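Local coordinates for protein putative beta-glucosidase (PDB 5WAB) that hydrolyses beta-glucosides as a family 3 glycosidase and probably also cleaves terminal alpha-L-arabinopyranosyl units from ginsenosides, at residues A[409-414]-A[425-430]. Sequence-based numbering, arbitrary orientation.
Sequences GLPEAA and DIPAKQ
The carboxamide of Q430 grips both polar backbone atoms of G409. OE1 of Q430 takes the amide hydrogen of G409 N at 3.0 Å, nearly straight (164°) and on a lone pair in the carbonyl plane. NE2 of Q430 returns a weak, more bent bond of 3.1 Å to G409 O. Glutamine suits the place because one flat group offers an acceptor and a donor side by side; the strong bond, helped by the weak one, favours this way round of the amide, although OE1 of Q430 also lies 3.2 Å from G409 O, acceptor against acceptor. Its CG stands beside the backbone N (chi1 -61°) and the chain runs out extended, carrying the amide from the helix's first turn to G409. At G409, phi is 144°, where a CB would collide with the preceding carbonyl O; glycine avoids this.

Beside the amide the contact is carried largely by carbon. P411 and P427 meet tip to tip, the rigid ring of P411 presenting CD 3.8 Å from CG of P427, and CD of P427 packs against G409 O at 3.3 Å. Proline suits the N-cap position of P427, because the helix needs no N-H there. L410 has its CB directed away, yet its branched end brings CD2 of L410 within 3.8 Å of D425 O and near I426; its side chain also touches E415, N450 and V454.

The contact thus lies within a beta-alpha-beta crossover of the family 3 C-terminal domain: strand 403-409, helix 428-438 and the adjacent parallel strand 444-449, whose S449 bonds to the backbone of L410.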
loop_
_atom_site.group_PDB
_atom_site.type_symbol
_atom_site.label_atom_id
_atom_site.label_comp_id
_atom_site.label_asym_id
_atom_site.label_seq_id
_atom_site.Cartn_x
_atom_site.Cartn_y
_atom_site.Cartn_z
ATOM N N GLY A 409 18.359 6.000 -9.663
ATOM C CA GLY A 409 17.477 5.860 -8.532
ATOM C C GLY A 409 18.208 6.070 -7.223
ATOM O O GLY A 409 19.294 6.647 -7.177
ATOM N N LEU A 410 17.577 5.585 -6.151
ATOM C CA LEU A 410 18.045 5.821 -4.796
ATOM C C LEU A 410 18.877 4.645 -4.319
ATOM O O LEU A 410 18.395 3.505 -4.372
ATOM C CB LEU A 410 16.857 6.022 -3.865
ATOM C CG LEU A 410 15.867 7.117 -4.242
ATOM C CD1 LEU A 410 14.705 7.124 -3.254
ATOM C CD2 LEU A 410 16.559 8.463 -4.279
ATOM N N PRO A 411 20.116 4.849 -3.885
ATOM C CA PRO A 411 20.836 3.782 -3.187
ATOM C C PRO A 411 20.219 3.557 -1.816
ATOM O O PRO A 411 19.389 4.335 -1.346
ATOM C CB PRO A 411 22.268 4.314 -3.080
ATOM C CG PRO A 411 22.326 5.481 -4.000
ATOM C CD PRO A 411 20.949 6.047 -4.046
ATOM N N GLU A 412 20.645 2.471 -1.165
ATOM C CA GLU A 412 20.037 2.095 0.110
ATOM C C GLU A 412 20.206 3.188 1.162
ATOM O O GLU A 412 19.293 3.432 1.962
ATOM C CB GLU A 412 20.625 0.776 0.610
ATOM C CG GLU A 412 20.069 -0.462 -0.070
ATOM C CD GLU A 412 20.405 -1.735 0.687
ATOM O OE1 GLU A 412 21.214 -1.669 1.637
ATOM O OE2 GLU A 412 19.863 -2.802 0.331
ATOM N N ALA A 413 21.360 3.865 1.172
ATOM C CA ALA A 413 21.603 4.909 2.163
ATOM C C ALA A 413 20.740 6.144 1.934
ATOM O O ALA A 413 20.569 6.943 2.861
ATOM C CB ALA A 413 23.080 5.297 2.171
ATOM N N ALA A 414 20.202 6.328 0.728
ATOM C CA ALA A 414 19.242 7.400 0.498
ATOM C C ALA A 414 17.861 7.060 1.045
ATOM O O ALA A 414 16.994 7.938 1.092
ATOM C CB ALA A 414 19.148 7.714 -0.998
ATOM N N ASP A 425 14.701 14.216 -4.541
ATOM C CA ASP A 425 15.610 14.106 -5.673
ATOM C C ASP A 425 16.439 12.826 -5.604
ATOM O O ASP A 425 16.731 12.301 -4.526
ATOM C CB ASP A 425 16.540 15.324 -5.722
ATOM C CG ASP A 425 15.784 16.646 -5.781
ATOM O OD1 ASP A 425 14.664 16.674 -6.327
ATOM O OD2 ASP A 425 16.304 17.664 -5.276
ATOM N N ILE A 426 16.799 12.316 -6.780
ATOM C CA ILE A 426 17.785 11.244 -6.919
ATOM C C ILE A 426 19.167 11.864 -6.743
ATOM O O ILE A 426 19.286 13.095 -6.785
ATOM C CB ILE A 426 17.646 10.530 -8.271
ATOM C CG1 ILE A 426 18.087 11.457 -9.408
ATOM C CG2 ILE A 426 16.215 10.034 -8.455
ATOM C CD1 ILE A 426 18.109 10.796 -10.768
ATOM N N PRO A 427 20.224 11.079 -6.510
ATOM C CA PRO A 427 21.550 11.680 -6.299
ATOM C C PRO A 427 21.975 12.586 -7.451
ATOM O O PRO A 427 21.753 12.281 -8.624
ATOM C CB PRO A 427 22.469 10.462 -6.167
ATOM C CG PRO A 427 21.590 9.403 -5.607
ATOM C CD PRO A 427 20.238 9.627 -6.242
ATOM N N ALA A 428 22.607 13.710 -7.091
ATOM C CA ALA A 428 22.964 14.740 -8.065
ATOM C C ALA A 428 24.005 14.260 -9.069
ATOM O O ALA A 428 23.975 14.676 -10.235
ATOM C CB ALA A 428 23.475 15.985 -7.340
ATOM N N LYS A 429 24.943 13.413 -8.641
ATOM C CA LYS A 429 25.947 12.916 -9.575
ATOM C C LYS A 429 25.331 12.003 -10.631
ATOM O O LYS A 429 25.868 11.895 -11.741
ATOM C CB LYS A 429 27.070 12.215 -8.807
ATOM C CG LYS A 429 26.645 11.000 -8.005
ATOM C CD LYS A 429 27.836 10.412 -7.257
ATOM C CE LYS A 429 27.445 9.169 -6.478
ATOM N NZ LYS A 429 28.608 8.561 -5.776
ATOM N N GLN A 430 24.207 11.346 -10.310
ATOM C CA GLN A 430 23.474 10.581 -11.317
ATOM C C GLN A 430 22.799 11.497 -12.330
ATOM O O GLN A 430 22.670 11.142 -13.506
ATOM C CB GLN A 430 22.439 9.684 -10.655
ATOM C CG GLN A 430 23.016 8.666 -9.705
ATOM C CD GLN A 430 21.950 7.741 -9.165
ATOM O OE1 GLN A 430 20.883 7.596 -9.762
ATOM N NE2 GLN A 430 22.228 7.116 -8.026
#